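Local coordinates for protein ATP-dependent DNA helicase (Mycobacterium smegmatis, PDB 5V9X) that uses ATP hydrolysis to move 3'-to-5' along single-stranded DNA and unwind RNA:DNA hybrids, at residues 658-661 with 662-665; 719-722 with 723-727. All blocks are in the same frame, centred on the assembly; numbering follows the deposited sequence.

Contact 1 of 2, residues 658-661 with 662-665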
ATOM      1  N   ALA A 658       7.751  25.347   9.141  1.00 60.36           N
ATOM      2  CA  ALA A 658       7.490  26.042  10.392  1.00 65.01           C
ATOM      3  C   ALA A 658       8.439  25.535  11.468  1.00 58.89           C
ATOM      4  O   ALA A 658       9.009  24.446  11.361  1.00 54.74           O
ATOM      5  CB  ALA A 658       6.033  25.869  10.839  1.00 68.54           C
ATOM      6  N   GLY A 659       8.593  26.340  12.515  1.00 58.77           N
ATOM      7  CA  GLY A 659       9.498  26.014  13.599  1.00 59.45           C
ATOM      8  C   GLY A 659      10.932  26.349  13.255  1.00 64.70           C
ATOM      9  O   GLY A 659      11.334  27.516  13.299  1.00 68.82           O
ATOM     10  N   TYR A 660      11.717  25.328  12.910  1.00 62.59           N
ATOM     11  CA  TYR A 660      13.082  25.513  12.435  1.00 59.92           C
ATOM     12  C   TYR A 660      13.341  24.673  11.192  1.00 59.78           C
ATOM     13  O   TYR A 660      14.476  24.264  10.935  1.00 62.18           O
ATOM     14  CB  TYR A 660      14.098  25.174  13.524  1.00 59.35           C
ATOM     15  CG  TYR A 660      13.943  25.975  14.795  1.00 64.39           C
ATOM     16  CD1 TYR A 660      14.259  27.328  14.831  1.00 71.65           C
ATOM     17  CD2 TYR A 660      13.497  25.377  15.965  1.00 63.00           C
ATOM     18  CE1 TYR A 660      14.126  28.062  15.996  1.00 74.84           C
ATOM     19  CE2 TYR A 660      13.363  26.099  17.133  1.00 66.53           C
ATOM     20  CZ  TYR A 660      13.678  27.441  17.144  1.00 71.37           C
ATOM     21  OH  TYR A 660      13.542  28.163  18.308  1.00 68.78           O
ATOM     22  N   ALA A 661      12.293  24.405  10.409  1.00 55.59           N
ATOM     23  CA  ALA A 661      12.450  23.558   9.234  1.00 54.24           C
ATOM     24  C   ALA A 661      13.323  24.217   8.171  1.00 58.01           C
ATOM     25  O   ALA A 661      14.052  23.521   7.456  1.00 60.49           O
ATOM     26  CB  ALA A 661      11.079  23.203   8.661  1.00 53.80           C
ATOM     27  N   THR A 662      13.269  25.546   8.054  1.00 59.41           N
ATOM     28  CA  THR A 662      14.118  26.229   7.083  1.00 60.27           C
ATOM     29  C   THR A 662      15.581  26.211   7.516  1.00 61.72           C
ATOM     30  O   THR A 662      16.472  25.960   6.698  1.00 60.68           O
ATOM     31  CB  THR A 662      13.643  27.668   6.878  1.00 55.56           C
ATOM     32  OG1 THR A 662      12.297  27.669   6.389  1.00 62.32           O
ATOM     33  CG2 THR A 662      14.535  28.380   5.875  1.00 56.50           C
ATOM     34  N   ASP A 663      15.844  26.480   8.798  1.00 67.59           N
ATOM     35  CA  ASP A 663      17.219  26.483   9.289  1.00 71.94           C
ATOM     36  C   ASP A 663      17.879  25.123   9.099  1.00 71.48           C
ATOM     37  O   ASP A 663      19.027  25.038   8.646  1.00 75.90           O
ATOM     38  CB  ASP A 663      17.249  26.881  10.766  1.00 76.15           C
ATOM     39  CG  ASP A 663      17.030  28.367  10.979  1.00 77.81           C
ATOM     40  OD1 ASP A 663      17.606  29.172  10.217  1.00 76.10           O
ATOM     41  OD2 ASP A 663      16.283  28.726  11.914  1.00 79.24           O
ATOM     42  N   ASN A 664      17.164  24.047   9.429  1.00 68.33           N
ATOM     43  CA  ASN A 664      17.773  22.722   9.414  1.00 66.75           C
ATOM     44  C   ASN A 664      17.977  22.197   7.999  1.00 62.15           C
ATOM     45  O   ASN A 664      18.951  21.483   7.743  1.00 61.82           O
ATOM     46  CB  ASN A 664      16.919  21.749  10.221  1.00 68.36           C
ATOM     47  CG  ASN A 664      17.061  21.954  11.709  1.00 71.55           C
ATOM     48  OD1 ASN A 664      17.963  21.403  12.337  1.00 74.45           O
ATOM     49  ND2 ASN A 664      16.172  22.754  12.283  1.00 73.54           N
ATOM     50  N   LEU A 665      17.069  22.517   7.077  1.00 60.53           N
ATOM     51  CA  LEU A 665      17.267  22.115   5.688  1.00 63.31           C
ATOM     52  C   LEU A 665      18.461  22.837   5.081  1.00 62.94           C
ATOM     53  O   LEU A 665      19.305  22.219   4.421  1.00 63.97           O
ATOM     54  CB  LEU A 665      16.006  22.388   4.869  1.00 67.26           C
ATOM     55  CG  LEU A 665      16.165  22.145   3.368  1.00 52.54           C
ATOM     56  CD1 LEU A 665      16.489  20.684   3.097  1.00 51.75           C
ATOM     57  CD2 LEU A 665      14.919  22.575   2.614  1.00 52.39           C
TER
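At Y660 the chain turns from the end of strand 657-659 into helix 661-676, whose first turn returns two amides to carbonyls just before them: N664 N donates to Y660 O over 3.1 Å and L665 N to A661 O over 3.2 Å. Y660 holds the N-cap position, and its carbonyl is the focus of the contact. Besides the backbone amide it receives the side-chain amide of N664, with ND2 2.6 Å from Y660 O and an N-H...O angle of 165°. The two donors approach Y660 O from opposite faces of the carbonyl plane, N664 ND2 well above it and N664 N tilted less. On the asparagine side the bond is nearly flat, the oxygen lying close to the N664 amide plane. With its CG beside its own backbone N (chi1 -75°), N664 folds its amide back toward the helix start, and ND2 comes within 3.4 Å of Y660 CB. The rest of this buried amide is satisfied by the chain just after strand 256-262: ND2 also donates to V264 O, and OD1 accepts from M267 N, which together fix the rotation of the group. The carboxylate of D663 sits at the edge of the Y660 ring, near its plane, with OD2 3.8 Å from Y660 CD1 and the two planes 27° apart. The other oxygen, OD1, is engaged in a salt bridge with R645. This is a strand-to-helix junction: A658 and Y660 pair by backbone with strand 256-262, so the edge strand of the second RecA-like sheet passes directly into helix 661-676, with Y660 at its N-cap position.

Contact 2 of 2, residues 719-722 with 723-727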
ATOM      1  N   ARG A 719      28.136  -8.942  -8.059  1.00 68.96           N
ATOM      2  CA  ARG A 719      28.741  -9.853  -9.027  1.00 70.83           C
ATOM      3  C   ARG A 719      30.151  -9.409  -9.389  1.00 70.19           C
ATOM      4  O   ARG A 719      31.091 -10.211  -9.378  1.00 74.65           O
ATOM      5  CB  ARG A 719      27.871  -9.937 -10.283  1.00 71.60           C
ATOM      6  CG  ARG A 719      28.398 -10.896 -11.339  1.00 73.97           C
ATOM      7  CD  ARG A 719      27.678 -10.713 -12.662  1.00 79.42           C
ATOM      8  NE  ARG A 719      27.893 -11.844 -13.560  1.00 86.20           N
ATOM      9  CZ  ARG A 719      26.987 -12.786 -13.803  1.00 89.09           C
ATOM     10  NH1 ARG A 719      25.796 -12.728 -13.221  1.00 85.48           N
ATOM     11  NH2 ARG A 719      27.267 -13.781 -14.633  1.00 93.39           N
ATOM     12  N   ARG A 720      30.317  -8.124  -9.705  1.00 66.01           N
ATOM     13  CA  ARG A 720      31.636  -7.605 -10.047  1.00 67.96           C
ATOM     14  C   ARG A 720      32.586  -7.662  -8.860  1.00 71.12           C
ATOM     15  O   ARG A 720      33.769  -7.989  -9.019  1.00 73.22           O
ATOM     16  CB  ARG A 720      31.518  -6.169 -10.543  1.00 67.26           C
ATOM     17  CG  ARG A 720      31.721  -5.999 -12.022  1.00 73.49           C
ATOM     18  CD  ARG A 720      31.965  -4.544 -12.310  1.00 75.87           C
ATOM     19  NE  ARG A 720      31.532  -4.170 -13.646  1.00 79.17           N
ATOM     20  CZ  ARG A 720      31.171  -2.938 -13.979  1.00 79.02           C
ATOM     21  NH1 ARG A 720      30.788  -2.667 -15.219  1.00 88.10           N
ATOM     22  NH2 ARG A 720      31.184  -1.979 -13.064  1.00 70.70           N
ATOM     23  N   LEU A 721      32.089  -7.332  -7.667  1.00 71.13           N
ATOM     24  CA  LEU A 721      32.948  -7.258  -6.490  1.00 72.30           C
ATOM     25  C   LEU A 721      33.629  -8.596  -6.220  1.00 79.49           C
ATOM     26  O   LEU A 721      34.838  -8.651  -5.968  1.00 84.95           O
ATOM     27  CB  LEU A 721      32.125  -6.809  -5.282  1.00 68.51           C
ATOM     28  CG  LEU A 721      32.741  -5.767  -4.349  1.00 68.86           C
ATOM     29  CD1 LEU A 721      33.405  -4.653  -5.141  1.00 67.11           C
ATOM     30  CD2 LEU A 721      31.666  -5.200  -3.441  1.00 68.14           C
ATOM     31  N   ARG A 722      32.871  -9.690  -6.283  1.00 79.21           N
ATOM     32  CA  ARG A 722      33.458 -11.006  -6.074  1.00 79.20           C
ATOM     33  C   ARG A 722      34.126 -11.565  -7.324  1.00 80.55           C
ATOM     34  O   ARG A 722      34.863 -12.551  -7.221  1.00 84.09           O
ATOM     35  CB  ARG A 722      32.394 -11.981  -5.568  1.00 74.10           C
ATOM     36  CG  ARG A 722      31.213 -12.148  -6.498  1.00 68.78           C
ATOM     37  CD  ARG A 722      30.172 -13.070  -5.894  1.00 64.87           C
ATOM     38  NE  ARG A 722      29.163 -13.450  -6.875  1.00 64.27           N
ATOM     39  CZ  ARG A 722      28.006 -12.820  -7.042  1.00 65.26           C
ATOM     40  NH1 ARG A 722      27.700 -11.774  -6.286  1.00 63.95           N
ATOM     41  NH2 ARG A 722      27.152 -13.239  -7.965  1.00 67.82           N
ATOM     42  N   GLU A 723      33.895 -10.968  -8.493  1.00 81.19           N
ATOM     43  CA  GLU A 723      34.581 -11.384  -9.714  1.00 86.23           C
ATOM     44  C   GLU A 723      35.838 -10.553  -9.958  1.00 88.50           C
ATOM     45  O   GLU A 723      36.937 -11.099 -10.094  1.00 90.52           O
ATOM     46  CB  GLU A 723      33.640 -11.283 -10.922  1.00 88.35           C
ATOM     47  CG  GLU A 723      32.638 -12.418 -11.045  1.00 91.01           C
ATOM     48  CD  GLU A 723      31.856 -12.359 -12.344  1.00 91.68           C
ATOM     49  OE1 GLU A 723      32.091 -11.424 -13.139  1.00 91.41           O
ATOM     50  OE2 GLU A 723      31.009 -13.249 -12.571  1.00 90.35           O
ATOM     51  N   ARG A 724      35.687  -9.228 -10.016  1.00 89.22           N
ATOM     52  CA  ARG A 724      36.818  -8.359 -10.323  1.00 90.66           C
ATOM     53  C   ARG A 724      37.730  -8.146  -9.121  1.00 94.09           C
ATOM     54  O   ARG A 724      38.940  -7.968  -9.294  1.00 99.09           O
ATOM     55  CB  ARG A 724      36.317  -7.010 -10.846  1.00 89.95           C
ATOM     56  CG  ARG A 724      35.553  -7.081 -12.167  1.00 96.49           C
ATOM     57  CD  ARG A 724      36.470  -7.470 -13.314  1.00105.15           C
ATOM     58  NE  ARG A 724      35.837  -7.331 -14.624  1.00107.39           N
ATOM     59  CZ  ARG A 724      35.280  -8.333 -15.298  1.00107.82           C
ATOM     60  NH1 ARG A 724      35.272  -9.556 -14.787  1.00109.51           N
ATOM     61  NH2 ARG A 724      34.732  -8.113 -16.485  1.00106.29           N
ATOM     62  N   TYR A 725      37.182  -8.154  -7.903  1.00 90.85           N
ATOM     63  CA  TYR A 725      37.981  -7.943  -6.705  1.00 87.21           C
ATOM     64  C   TYR A 725      38.054  -9.156  -5.789  1.00 85.11           C
ATOM     65  O   TYR A 725      38.941  -9.205  -4.932  1.00 83.95           O
ATOM     66  CB  TYR A 725      37.439  -6.754  -5.899  1.00 85.44           C
ATOM     67  CG  TYR A 725      37.564  -5.420  -6.600  1.00 87.89           C
ATOM     68  CD1 TYR A 725      36.581  -4.977  -7.475  1.00 85.67           C
ATOM     69  CD2 TYR A 725      38.663  -4.599  -6.379  1.00 92.28           C
ATOM     70  CE1 TYR A 725      36.691  -3.756  -8.115  1.00 85.80           C
ATOM     71  CE2 TYR A 725      38.782  -3.376  -7.015  1.00 92.05           C
ATOM     72  CZ  TYR A 725      37.792  -2.960  -7.881  1.00 89.82           C
ATOM     73  OH  TYR A 725      37.904  -1.744  -8.516  1.00 90.75           O
ATOM     74  N   GLY A 726      37.155 -10.122  -5.942  1.00 87.15           N
ATOM     75  CA  GLY A 726      37.164 -11.296  -5.086  1.00 90.22           C
ATOM     76  C   GLY A 726      36.641 -11.045  -3.688  1.00 90.60           C
ATOM     77  O   GLY A 726      37.147 -11.638  -2.726  1.00 93.55           O
ATOM     78  N   ILE A 727      35.638 -10.183  -3.550  1.00 89.61           N
ATOM     79  CA  ILE A 727      35.057  -9.826  -2.260  1.00 88.26           C
ATOM     80  C   ILE A 727      33.620 -10.325  -2.240  1.00 87.23           C
ATOM     81  O   ILE A 727      32.803  -9.920  -3.077  1.00 85.96           O
ATOM     82  CB  ILE A 727      35.120  -8.311  -2.012  1.00 85.06           C
ATOM     83  CG1 ILE A 727      36.554  -7.806  -2.182  1.00 82.54           C
ATOM     84  CG2 ILE A 727      34.591  -7.977  -0.626  1.00 86.60           C
ATOM     85  CD1 ILE A 727      36.706  -6.321  -1.961  1.00 80.99           C
TER
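R719 carries its CG opposite the backbone N (chi1 -178°) and runs extended to NE, while E723, with CG beside its backbone N and a chain straight beyond CG, lies alongside it and points the same way. NE of R719 and OE2 of E723 are 3.6 Å apart, a salt bridge of charges alone, since the oxygen stands well out of the guanidinium plane and the two flat groups are 78° apart. The arginine's stronger partner is E769 on helix 759-769, which also takes R722. R722 runs extended from CG to NE, and R719 CA lies against one face of its guanidinium, toward the rim. L721 gathers the apolar groups: its CD1 meets CD1 of the Y725 ring at 4.0 Å, and its CG faces I727 CB at 4.2 Å. Its carbonyl accepts the I727 amide, N to O 3.0 Å and nearly straight at 168°, whereas the bond from Y725 N is weak. The I727 bond closes an end widened by the pi-type turn at 723-725. G726 has positive phi, and its CA makes a CH...O contact with R722 O at 3.4 Å. Such a glycine is typical of a helix C-terminus, here that of helix 707-725.

Overall arrangement
Both contacts are local and sit at helix ends, contact 1 at the start of helix 661-676 and contact 2 at the close of helix 707-725; their centres are 43 Å apart and they do not touch. Contact 1 is partly buried against a RecA-like sheet; the N664 amide is met by backbone atoms, while D663 pairs with R645. Contact 2 is a surface contact rich in arginines, of which R719 and R722 pair with E769 of helix 759-769, while L721, its one buried residue, and I727 pack toward strand 737-742. Neutral amide bonding thus prevails at 658-665, charge pairing at 719-727. Contact 1 lies nearer the bound DNA, about 12 Å at nearest atoms against about 21 Å.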